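Local coordinates for peptide ABC transporter, peptide-binding protein (Thermus thermophilus, PDB 2D5W), which binds oligopeptides and probably delivers them to an ABC transporter for passage across the membrane, at residues R387-Q395 and L429-K437; N53-V61 and D84-K92. One frame throughout, in Å; residues are numbered along the deposited sequence.

From the N terminus, interaction 2 comes first: the segment after strand 53-55 meets the end of strand 78-86 and the turn beyond it, closing a loop that holds strand 69-75 and most of its antiparallel partner 78-86. Much later, interaction 1 joins the hairpin of strands 387-388 and 394-398 to the end of helix 416-431, closing a loop that includes strand 401-410. The two loops follow in series, neither nesting nor crossing. They lie on opposite sides of the chain's centre, with nearest atoms about 41 Å apart.

Interaction 1 (R387-Q395 and L429-K437); sequences RKGPDGILQ and LKKIGIAVK
Ile393 lays its CD1 methyl against the CB of Ala435, 3.7 Å away, while its other branch, CG2, lies 3.4 Å from Gly433 O. That carbonyl serves the next residue too: Leu394 N donates to Gly433 O at 2.8 Å, in the carbonyl plane on a lone pair and nearly straight (165°). The Leu394 side chain leans the same way, its CD1 meeting Ile432 O at 3.4 Å. In return, Gly433 turns its CA toward Gly392 O, 3.2 Å off, in a CA-H...O contact; a side chain on Gly433 would run into Leu394 CG, and its positive phi also calls for glycine. Lys388 is extended beyond CG and carries its ammonium to the helix end, where NZ bonds to Lys431 O at 3.0 Å from above the carbonyl plane. One water accepts from Lys388 NZ and donates to both Gly392 O and Lys430 O, bridging the two segments; a positive charge beside these terminal carbonyls probably suits the helix dipole. Asp391 OD2 takes the Ile393 N-H in an Asx turn, and its OD1 pairs with Arg404. The contact thus seats the type I turn of a beta hairpin on the Schellman motif that ends helix 416-431, within a beta-alpha-beta crossover from strand 401-410 through that helix to the parallel strand 435-438.

Interaction 2 (N53-V61 and D84-K92); sequences NFPVLATEV and DITIRPDAK
With CG set opposite its own carbonyl carbon (chi1 -72°), Arg88 passes beside Leu57 O, 3.3 Å from CG; the extended chi2 carries CD to 3.3 Å from Val56 O, and the bend at chi3 (56°) then turns the guanidinium side-on to Asp90, two residues along in the same type I turn. NE and NH1 each meet one carboxylate oxygen on its syn lone pair, NE to OD1 at 2.8 Å, both partners lying in the guanidinium plane. NH2 reaches Val56 O through a water. Two backbone bonds bracket the bridge of Ala58 with Ile87: Arg88 N to Leu57 O at 2.9 Å, almost linear (172°), and Thr59 N to Thr86 O, also 2.9 Å. Beyond them the side chains of Thr59 and Thr86 cross obliquely, OG1 of Thr59 lying 3.5 Å from CB of Thr86, whose own hydroxyl bonds to Asn136. Ala58 CB meets Ile85 CG2, both residues being buried. A leucine in place of Arg88 would probably leave Asp90 without its charged mate and break the water link to Val56 O. Backbone bonds thus set the register, while the charge pair within 84-92 probably fixes the turn of the guanidinium.

Interaction 1 (R387-Q395 and L429-K437)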
ATOM      1  N   ARG A 387      34.388   3.732  17.114  1.00 12.09           N
ATOM      2  CA  ARG A 387      35.779   3.706  16.664  1.00 13.31           C
ATOM      3  C   ARG A 387      35.969   2.409  15.889  1.00 11.38           C
ATOM      4  O   ARG A 387      35.481   1.359  16.300  1.00 12.24           O
ATOM      5  CB  ARG A 387      36.755   3.751  17.846  1.00 16.22           C
ATOM      6  CG  ARG A 387      36.690   5.032  18.666  1.00 19.10           C
ATOM      7  CD  ARG A 387      38.022   5.324  19.348  1.00 25.86           C
ATOM      8  NE  ARG A 387      38.508   4.197  20.141  1.00 30.10           N
ATOM      9  CZ  ARG A 387      37.874   3.686  21.191  1.00 32.12           C
ATOM     10  NH1 ARG A 387      38.398   2.660  21.848  1.00 34.02           N
ATOM     11  NH2 ARG A 387      36.717   4.200  21.587  1.00 33.64           N
ATOM     12  N   LYS A 388      36.683   2.473  14.772  1.00 11.87           N
ATOM     13  CA  LYS A 388      36.887   1.284  13.958  1.00 12.78           C
ATOM     14  C   LYS A 388      37.627   0.136  14.628  1.00 12.14           C
ATOM     15  O   LYS A 388      38.668   0.332  15.267  1.00 12.61           O
ATOM     16  CB  LYS A 388      37.620   1.633  12.661  1.00 12.89           C
ATOM     17  CG  LYS A 388      36.767   2.354  11.639  1.00 14.33           C
ATOM     18  CD  LYS A 388      37.483   2.450  10.302  1.00 15.67           C
ATOM     19  CE  LYS A 388      36.636   3.181   9.276  1.00 18.30           C
ATOM     20  NZ  LYS A 388      37.348   3.308   7.977  1.00 18.34           N
ATOM     21  N   GLY A 389      37.063  -1.059  14.478  1.00 12.52           N
ATOM     22  CA  GLY A 389      37.679  -2.264  14.993  1.00 13.19           C
ATOM     23  C   GLY A 389      38.697  -2.683  13.941  1.00 13.14           C
ATOM     24  O   GLY A 389      38.731  -2.091  12.856  1.00 12.85           O
ATOM     25  N   PRO A 390      39.522  -3.707  14.207  1.00 14.16           N
ATOM     26  CA  PRO A 390      40.537  -4.160  13.250  1.00 14.38           C
ATOM     27  C   PRO A 390      40.051  -4.744  11.930  1.00 14.28           C
ATOM     28  O   PRO A 390      40.858  -5.019  11.041  1.00 15.75           O
ATOM     29  CB  PRO A 390      41.357  -5.152  14.067  1.00 16.41           C
ATOM     30  CG  PRO A 390      40.343  -5.740  14.974  1.00 14.80           C
ATOM     31  CD  PRO A 390      39.552  -4.530  15.427  1.00 15.55           C
ATOM     32  N   ASP A 391      38.742  -4.943  11.805  1.00 13.20           N
ATOM     33  CA  ASP A 391      38.165  -5.451  10.566  1.00 13.87           C
ATOM     34  C   ASP A 391      37.601  -4.262   9.791  1.00 13.12           C
ATOM     35  O   ASP A 391      36.935  -4.429   8.770  1.00 15.01           O
ATOM     36  CB  ASP A 391      37.049  -6.468  10.852  1.00 14.62           C
ATOM     37  CG  ASP A 391      35.949  -5.907  11.741  1.00 14.77           C
ATOM     38  OD1 ASP A 391      34.935  -6.611  11.939  1.00 18.40           O
ATOM     39  OD2 ASP A 391      36.094  -4.777  12.250  1.00 15.04           O
ATOM     40  N   GLY A 392      37.880  -3.060  10.292  1.00 12.62           N
ATOM     41  CA  GLY A 392      37.408  -1.844   9.652  1.00 12.68           C
ATOM     42  C   GLY A 392      35.981  -1.456   9.993  1.00 11.06           C
ATOM     43  O   GLY A 392      35.473  -0.465   9.473  1.00 12.91           O
ATOM     44  N   ILE A 393      35.339  -2.223  10.870  1.00 10.55           N
ATOM     45  CA  ILE A 393      33.955  -1.956  11.254  1.00 10.66           C
ATOM     46  C   ILE A 393      33.881  -1.290  12.626  1.00 10.54           C
ATOM     47  O   ILE A 393      34.561  -1.700  13.570  1.00 10.91           O
ATOM     48  CB  ILE A 393      33.139  -3.273  11.249  1.00 10.55           C
ATOM     49  CG1 ILE A 393      33.169  -3.886   9.842  1.00 11.72           C
ATOM     50  CG2 ILE A 393      31.707  -3.020  11.706  1.00 10.63           C
ATOM     51  CD1 ILE A 393      32.722  -2.948   8.728  1.00 12.97           C
ATOM     52  N   LEU A 394      33.053  -0.256  12.731  1.00 10.66           N
ATOM     53  CA  LEU A 394      32.908   0.489  13.976  1.00 11.01           C
ATOM     54  C   LEU A 394      32.484  -0.350  15.173  1.00 11.27           C
ATOM     55  O   LEU A 394      31.685  -1.280  15.051  1.00 10.92           O
ATOM     56  CB  LEU A 394      31.908   1.630  13.786  1.00 11.78           C
ATOM     57  CG  LEU A 394      32.280   2.688  12.748  1.00 11.24           C
ATOM     58  CD1 LEU A 394      31.084   3.594  12.504  1.00 12.41           C
ATOM     59  CD2 LEU A 394      33.482   3.489  13.221  1.00 12.87           C
ATOM     60  N   GLN A 395      33.031   0.008  16.332  1.00 11.20           N
ATOM     61  CA  GLN A 395      32.735  -0.659  17.596  1.00 12.40           C
ATOM     62  C   GLN A 395      32.585   0.393  18.688  1.00 12.30           C
ATOM     63  O   GLN A 395      33.118   1.498  18.579  1.00 12.61           O
ATOM     64  CB  GLN A 395      33.883  -1.588  18.016  1.00 14.20           C
ATOM     65  CG  GLN A 395      34.217  -2.712  17.058  1.00 17.29           C
ATOM     66  CD  GLN A 395      35.382  -3.564  17.555  1.00 17.51           C
ATOM     67  OE1 GLN A 395      35.745  -4.560  16.932  1.00 20.26           O
ATOM     68  NE2 GLN A 395      35.970  -3.172  18.680  1.00 18.78           N
ATOM     69  N   LEU A 429      29.051   2.367   2.762  1.00 11.61           N
ATOM     70  CA  LEU A 429      28.870   2.219   4.200  1.00 10.54           C
ATOM     71  C   LEU A 429      30.100   1.554   4.815  1.00 10.92           C
ATOM     72  O   LEU A 429      30.539   1.925   5.908  1.00 10.74           O
ATOM     73  CB  LEU A 429      27.611   1.394   4.491  1.00 11.38           C
ATOM     74  CG  LEU A 429      26.289   2.132   4.250  1.00 10.63           C
ATOM     75  CD1 LEU A 429      25.142   1.141   4.183  1.00 10.66           C
ATOM     76  CD2 LEU A 429      26.060   3.141   5.367  1.00 10.81           C
ATOM     77  N   LYS A 430      30.672   0.587   4.106  1.00 10.59           N
ATOM     78  CA  LYS A 430      31.849  -0.109   4.606  1.00 11.70           C
ATOM     79  C   LYS A 430      33.033   0.843   4.776  1.00 11.98           C
ATOM     80  O   LYS A 430      33.824   0.691   5.706  1.00 12.43           O
ATOM     81  CB  LYS A 430      32.230  -1.252   3.661  1.00 13.71           C
ATOM     82  CG  LYS A 430      33.428  -2.063   4.133  1.00 17.57           C
ATOM     83  CD  LYS A 430      33.742  -3.216   3.191  1.00 21.36           C
ATOM     84  CE  LYS A 430      32.624  -4.245   3.165  1.00 24.41           C
ATOM     85  NZ  LYS A 430      32.962  -5.399   2.286  1.00 26.70           N
ATOM     86  N   LYS A 431      33.152   1.829   3.891  1.00 11.28           N
ATOM     87  CA  LYS A 431      34.251   2.788   3.967  1.00 13.21           C
ATOM     88  C   LYS A 431      34.271   3.537   5.295  1.00 13.50           C
ATOM     89  O   LYS A 431      35.341   3.911   5.777  1.00 15.08           O
ATOM     90  CB  LYS A 431      34.172   3.792   2.814  1.00 13.86           C
ATOM     91  CG  LYS A 431      34.357   3.161   1.443  1.00 16.45           C
ATOM     92  CD  LYS A 431      34.349   4.206   0.340  1.00 18.97           C
ATOM     93  CE  LYS A 431      34.498   3.558  -1.027  1.00 21.31           C
ATOM     94  NZ  LYS A 431      34.543   4.569  -2.119  1.00 25.26           N
ATOM     95  N   ILE A 432      33.099   3.766   5.882  1.00 12.65           N
ATOM     96  CA  ILE A 432      33.038   4.466   7.161  1.00 13.53           C
ATOM     97  C   ILE A 432      32.843   3.524   8.347  1.00 12.73           C
ATOM     98  O   ILE A 432      32.598   3.967   9.468  1.00 14.48           O
ATOM     99  CB  ILE A 432      31.931   5.545   7.183  1.00 13.60           C
ATOM    100  CG1 ILE A 432      30.566   4.915   6.904  1.00 15.71           C
ATOM    101  CG2 ILE A 432      32.261   6.632   6.174  1.00 15.26           C
ATOM    102  CD1 ILE A 432      29.405   5.872   7.075  1.00 18.58           C
ATOM    103  N   GLY A 433      32.935   2.222   8.097  1.00 11.87           N
ATOM    104  CA  GLY A 433      32.821   1.270   9.185  1.00 11.10           C
ATOM    105  C   GLY A 433      31.467   0.674   9.503  1.00 10.09           C
ATOM    106  O   GLY A 433      31.284   0.119  10.586  1.00 10.88           O
ATOM    107  N   ILE A 434      30.509   0.796   8.593  1.00 10.44           N
ATOM    108  CA  ILE A 434      29.204   0.195   8.828  1.00 10.93           C
ATOM    109  C   ILE A 434      29.094  -1.034   7.938  1.00  9.90           C
ATOM    110  O   ILE A 434      29.208  -0.940   6.716  1.00 10.73           O
ATOM    111  CB  ILE A 434      28.045   1.176   8.525  1.00 10.28           C
ATOM    112  CG1 ILE A 434      28.023   2.292   9.578  1.00 11.28           C
ATOM    113  CG2 ILE A 434      26.710   0.424   8.515  1.00 10.90           C
ATOM    114  CD1 ILE A 434      26.925   3.325   9.372  1.00 12.33           C
ATOM    115  N   ALA A 435      28.905  -2.191   8.565  1.00 10.12           N
ATOM    116  CA  ALA A 435      28.763  -3.447   7.842  1.00 11.37           C
ATOM    117  C   ALA A 435      27.279  -3.713   7.669  1.00 11.88           C
ATOM    118  O   ALA A 435      26.475  -3.387   8.544  1.00 13.62           O
ATOM    119  CB  ALA A 435      29.418  -4.586   8.618  1.00 11.93           C
ATOM    120  N   VAL A 436      26.922  -4.301   6.535  1.00 12.93           N
ATOM    121  CA  VAL A 436      25.535  -4.607   6.232  1.00 13.28           C
ATOM    122  C   VAL A 436      25.304  -6.109   6.159  1.00 13.17           C
ATOM    123  O   VAL A 436      26.027  -6.825   5.463  1.00 14.80           O
ATOM    124  CB  VAL A 436      25.121  -3.978   4.885  1.00 15.90           C
ATOM    125  CG1 VAL A 436      23.746  -4.473   4.470  1.00 18.91           C
ATOM    126  CG2 VAL A 436      25.120  -2.464   5.003  1.00 16.76           C
ATOM    127  N   LYS A 437      24.305  -6.586   6.894  1.00 11.42           N
ATOM    128  CA  LYS A 437      23.966  -7.998   6.864  1.00 11.85           C
ATOM    129  C   LYS A 437      22.674  -8.107   6.073  1.00 10.44           C
ATOM    130  O   LYS A 437      21.601  -7.733   6.549  1.00 10.47           O
ATOM    131  CB  LYS A 437      23.762  -8.553   8.274  1.00 12.97           C
ATOM    132  CG  LYS A 437      23.436 -10.041   8.288  1.00 17.19           C
ATOM    133  CD  LYS A 437      23.289 -10.576   9.702  1.00 21.58           C
ATOM    134  CE  LYS A 437      23.000 -12.070   9.700  1.00 24.08           C
ATOM    135  NZ  LYS A 437      21.746 -12.398   8.967  1.00 27.02           N
TER
HETATM  136  O   HOH W   1      36.254   0.733   7.195  1.00 21.38           O

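Interaction 2 (N53-V61 and D84-K92)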
ATOM      1  N   ASN A  53     -14.429  10.675  -8.625  1.00 11.18           N
ATOM      2  CA  ASN A  53     -15.244   9.628  -8.035  1.00 10.60           C
ATOM      3  C   ASN A  53     -16.273   9.271  -9.099  1.00 10.63           C
ATOM      4  O   ASN A  53     -16.719  10.139  -9.852  1.00 11.01           O
ATOM      5  CB  ASN A  53     -16.017  10.126  -6.811  1.00 11.96           C
ATOM      6  CG  ASN A  53     -15.144  10.324  -5.595  1.00 12.57           C
ATOM      7  OD1 ASN A  53     -14.141   9.637  -5.415  1.00 13.70           O
ATOM      8  ND2 ASN A  53     -15.539  11.252  -4.732  1.00 15.41           N
ATOM      9  N   PHE A  54     -16.639   8.000  -9.178  1.00 10.07           N
ATOM     10  CA  PHE A  54     -17.667   7.594 -10.119  1.00 10.17           C
ATOM     11  C   PHE A  54     -18.411   6.418  -9.507  1.00  9.97           C
ATOM     12  O   PHE A  54     -17.856   5.653  -8.722  1.00  9.84           O
ATOM     13  CB  PHE A  54     -17.082   7.269 -11.508  1.00 10.87           C
ATOM     14  CG  PHE A  54     -16.301   5.988 -11.579  1.00  9.86           C
ATOM     15  CD1 PHE A  54     -15.002   5.906 -11.088  1.00 10.31           C
ATOM     16  CD2 PHE A  54     -16.860   4.865 -12.179  1.00 10.59           C
ATOM     17  CE1 PHE A  54     -14.272   4.722 -11.197  1.00 10.93           C
ATOM     18  CE2 PHE A  54     -16.143   3.680 -12.291  1.00 10.83           C
ATOM     19  CZ  PHE A  54     -14.846   3.606 -11.800  1.00  9.84           C
ATOM     20  N   PRO A  55     -19.696   6.268  -9.839  1.00 10.11           N
ATOM     21  CA  PRO A  55     -20.435   5.152  -9.251  1.00 10.33           C
ATOM     22  C   PRO A  55     -20.117   3.787  -9.838  1.00 10.09           C
ATOM     23  O   PRO A  55     -19.958   3.645 -11.044  1.00 11.14           O
ATOM     24  CB  PRO A  55     -21.888   5.555  -9.475  1.00 12.17           C
ATOM     25  CG  PRO A  55     -21.830   6.244 -10.802  1.00 13.73           C
ATOM     26  CD  PRO A  55     -20.558   7.075 -10.724  1.00 11.59           C
ATOM     27  N   VAL A  56     -19.995   2.791  -8.965  1.00 10.11           N
ATOM     28  CA  VAL A  56     -19.764   1.427  -9.412  1.00 10.25           C
ATOM     29  C   VAL A  56     -20.935   0.614  -8.857  1.00  9.76           C
ATOM     30  O   VAL A  56     -21.961   0.507  -9.529  1.00 11.16           O
ATOM     31  CB  VAL A  56     -18.390   0.879  -8.949  1.00 10.26           C
ATOM     32  CG1 VAL A  56     -18.209  -0.559  -9.436  1.00 11.27           C
ATOM     33  CG2 VAL A  56     -17.274   1.759  -9.518  1.00 12.28           C
ATOM     34  N   LEU A  57     -20.833   0.074  -7.646  1.00 10.04           N
ATOM     35  CA  LEU A  57     -21.965  -0.682  -7.115  1.00 10.05           C
ATOM     36  C   LEU A  57     -23.029   0.202  -6.463  1.00 10.08           C
ATOM     37  O   LEU A  57     -24.107  -0.283  -6.115  1.00 11.44           O
ATOM     38  CB  LEU A  57     -21.494  -1.770  -6.146  1.00 11.75           C
ATOM     39  CG  LEU A  57     -20.671  -2.881  -6.812  1.00 13.01           C
ATOM     40  CD1 LEU A  57     -20.417  -3.998  -5.814  1.00 14.46           C
ATOM     41  CD2 LEU A  57     -21.407  -3.419  -8.032  1.00 14.16           C
ATOM     42  N   ALA A  58     -22.725   1.488  -6.295  1.00 10.43           N
ATOM     43  CA  ALA A  58     -23.685   2.444  -5.742  1.00 10.48           C
ATOM     44  C   ALA A  58     -24.353   3.129  -6.939  1.00 10.68           C
ATOM     45  O   ALA A  58     -23.802   3.140  -8.039  1.00 11.18           O
ATOM     46  CB  ALA A  58     -22.977   3.472  -4.873  1.00 12.50           C
ATOM     47  N   THR A  59     -25.531   3.707  -6.724  1.00 11.32           N
ATOM     48  CA  THR A  59     -26.271   4.358  -7.804  1.00 11.37           C
ATOM     49  C   THR A  59     -25.703   5.688  -8.278  1.00 12.43           C
ATOM     50  O   THR A  59     -25.834   6.039  -9.452  1.00 13.41           O
ATOM     51  CB  THR A  59     -27.728   4.612  -7.402  1.00 11.84           C
ATOM     52  OG1 THR A  59     -27.753   5.463  -6.251  1.00 12.55           O
ATOM     53  CG2 THR A  59     -28.436   3.300  -7.084  1.00 12.99           C
ATOM     54  N   GLU A  60     -25.092   6.439  -7.370  1.00 12.22           N
ATOM     55  CA  GLU A  60     -24.536   7.729  -7.738  1.00 13.12           C
ATOM     56  C   GLU A  60     -23.603   8.272  -6.671  1.00 12.12           C
ATOM     57  O   GLU A  60     -23.693   7.911  -5.496  1.00 12.01           O
ATOM     58  CB  GLU A  60     -25.661   8.738  -8.002  1.00 18.37           C
ATOM     59  CG  GLU A  60     -26.551   9.020  -6.808  1.00 20.91           C
ATOM     60  CD  GLU A  60     -27.612  10.070  -7.106  1.00 23.52           C
ATOM     61  OE1 GLU A  60     -28.421  10.369  -6.206  1.00 23.50           O
ATOM     62  OE2 GLU A  60     -27.636  10.595  -8.239  1.00 26.01           O
ATOM     63  N   VAL A  61     -22.695   9.141  -7.095  1.00 11.01           N
ATOM     64  CA  VAL A  61     -21.741   9.752  -6.184  1.00 11.55           C
ATOM     65  C   VAL A  61     -22.454  10.789  -5.321  1.00 11.40           C
ATOM     66  O   VAL A  61     -23.153  11.662  -5.835  1.00 12.66           O
ATOM     67  CB  VAL A  61     -20.606  10.445  -6.964  1.00 11.58           C
ATOM     68  CG1 VAL A  61     -19.660  11.140  -6.004  1.00 13.50           C
ATOM     69  CG2 VAL A  61     -19.852   9.421  -7.801  1.00 14.03           C
ATOM     70  N   ASP A  84     -24.730   9.699   2.213  1.00 10.65           N
ATOM     71  CA  ASP A  84     -25.773   8.736   1.853  1.00 10.81           C
ATOM     72  C   ASP A  84     -25.421   7.943   0.605  1.00 11.75           C
ATOM     73  O   ASP A  84     -25.216   8.512  -0.469  1.00 13.02           O
ATOM     74  CB  ASP A  84     -27.103   9.445   1.591  1.00 12.46           C
ATOM     75  CG  ASP A  84     -27.658  10.146   2.813  1.00 13.48           C
ATOM     76  OD1 ASP A  84     -28.568  10.985   2.630  1.00 15.80           O
ATOM     77  OD2 ASP A  84     -27.210   9.863   3.942  1.00 13.45           O
ATOM     78  N   ILE A  85     -25.382   6.624   0.749  1.00 10.59           N
ATOM     79  CA  ILE A  85     -25.073   5.736  -0.361  1.00 10.75           C
ATOM     80  C   ILE A  85     -26.240   4.789  -0.606  1.00 10.05           C
ATOM     81  O   ILE A  85     -26.822   4.256   0.338  1.00 10.99           O
ATOM     82  CB  ILE A  85     -23.811   4.899  -0.059  1.00 11.04           C
ATOM     83  CG1 ILE A  85     -22.615   5.835   0.123  1.00 14.34           C
ATOM     84  CG2 ILE A  85     -23.566   3.885  -1.178  1.00 12.24           C
ATOM     85  CD1 ILE A  85     -21.323   5.137   0.475  1.00 17.62           C
ATOM     86  N   THR A  86     -26.587   4.607  -1.876  1.00  9.99           N
ATOM     87  CA  THR A  86     -27.657   3.695  -2.256  1.00 10.63           C
ATOM     88  C   THR A  86     -27.027   2.580  -3.084  1.00  9.85           C
ATOM     89  O   THR A  86     -26.412   2.836  -4.118  1.00  9.99           O
ATOM     90  CB  THR A  86     -28.739   4.396  -3.109  1.00 11.72           C
ATOM     91  OG1 THR A  86     -29.302   5.489  -2.373  1.00 12.40           O
ATOM     92  CG2 THR A  86     -29.849   3.418  -3.470  1.00 12.89           C
ATOM     93  N   ILE A  87     -27.167   1.345  -2.617  1.00  9.09           N
ATOM     94  CA  ILE A  87     -26.618   0.196  -3.329  1.00  9.87           C
ATOM     95  C   ILE A  87     -27.520  -0.112  -4.524  1.00 10.03           C
ATOM     96  O   ILE A  87     -28.741  -0.135  -4.386  1.00 10.31           O
ATOM     97  CB  ILE A  87     -26.563  -1.050  -2.412  1.00  9.34           C
ATOM     98  CG1 ILE A  87     -25.722  -0.749  -1.166  1.00 10.71           C
ATOM     99  CG2 ILE A  87     -25.990  -2.239  -3.181  1.00 10.27           C
ATOM    100  CD1 ILE A  87     -25.712  -1.871  -0.142  1.00 11.13           C
ATOM    101  N   ARG A  88     -26.929  -0.332  -5.697  1.00 10.14           N
ATOM    102  CA  ARG A  88     -27.713  -0.654  -6.889  1.00 10.76           C
ATOM    103  C   ARG A  88     -28.570  -1.887  -6.634  1.00 11.86           C
ATOM    104  O   ARG A  88     -28.155  -2.810  -5.938  1.00 11.19           O
ATOM    105  CB  ARG A  88     -26.799  -0.940  -8.083  1.00 11.99           C
ATOM    106  CG  ARG A  88     -26.107   0.271  -8.672  1.00 13.66           C
ATOM    107  CD  ARG A  88     -25.208  -0.130  -9.835  1.00 14.34           C
ATOM    108  NE  ARG A  88     -25.942  -0.862 -10.866  1.00 13.63           N
ATOM    109  CZ  ARG A  88     -25.917  -0.560 -12.160  1.00 15.91           C
ATOM    110  NH1 ARG A  88     -26.617  -1.282 -13.024  1.00 17.23           N
ATOM    111  NH2 ARG A  88     -25.200   0.470 -12.590  1.00 18.62           N
ATOM    112  N   PRO A  89     -29.778  -1.926  -7.214  1.00 11.37           N
ATOM    113  CA  PRO A  89     -30.673  -3.071  -7.027  1.00 12.18           C
ATOM    114  C   PRO A  89     -30.118  -4.370  -7.601  1.00 12.02           C
ATOM    115  O   PRO A  89     -30.513  -5.458  -7.186  1.00 13.51           O
ATOM    116  CB  PRO A  89     -31.949  -2.626  -7.737  1.00 12.86           C
ATOM    117  CG  PRO A  89     -31.435  -1.735  -8.828  1.00 13.65           C
ATOM    118  CD  PRO A  89     -30.384  -0.921  -8.105  1.00 12.46           C
ATOM    119  N   ASP A  90     -29.200  -4.247  -8.555  1.00 11.42           N
ATOM    120  CA  ASP A  90     -28.603  -5.411  -9.198  1.00 12.47           C
ATOM    121  C   ASP A  90     -27.192  -5.766  -8.721  1.00 11.67           C
ATOM    122  O   ASP A  90     -26.504  -6.566  -9.355  1.00 12.75           O
ATOM    123  CB  ASP A  90     -28.608  -5.232 -10.722  1.00 12.67           C
ATOM    124  CG  ASP A  90     -28.074  -3.884 -11.157  1.00 13.37           C
ATOM    125  OD1 ASP A  90     -27.447  -3.187 -10.332  1.00 13.20           O
ATOM    126  OD2 ASP A  90     -28.272  -3.521 -12.337  1.00 15.44           O
ATOM    127  N   ALA A  91     -26.757  -5.180  -7.610  1.00 11.16           N
ATOM    128  CA  ALA A  91     -25.434  -5.494  -7.070  1.00 10.92           C
ATOM    129  C   ALA A  91     -25.557  -6.886  -6.459  1.00 11.17           C
ATOM    130  O   ALA A  91     -26.363  -7.101  -5.555  1.00 11.33           O
ATOM    131  CB  ALA A  91     -25.044  -4.483  -6.005  1.00 11.45           C
ATOM    132  N   LYS A  92     -24.758  -7.829  -6.950  1.00 11.91           N
ATOM    133  CA  LYS A  92     -24.831  -9.201  -6.461  1.00 11.36           C
ATOM    134  C   LYS A  92     -23.498  -9.911  -6.292  1.00 10.65           C
ATOM    135  O   LYS A  92     -22.537  -9.651  -7.017  1.00 11.39           O
ATOM    136  CB  LYS A  92     -25.692 -10.051  -7.405  1.00 14.02           C
ATOM    137  CG  LYS A  92     -27.134  -9.598  -7.542  1.00 16.67           C
ATOM    138  CD  LYS A  92     -27.939 -10.564  -8.402  1.00 20.41           C
ATOM    139  CE  LYS A  92     -29.337 -10.026  -8.658  1.00 24.77           C
ATOM    140  NZ  LYS A  92     -30.027  -9.652  -7.395  1.00 25.83           N
TER
HETATM  141  O   HOH W   2     -23.201   2.210 -11.314  1.00 18.46           O
HETATM  142  O   HOH W   3     -25.677   6.184  -4.252  1.00 12.20           O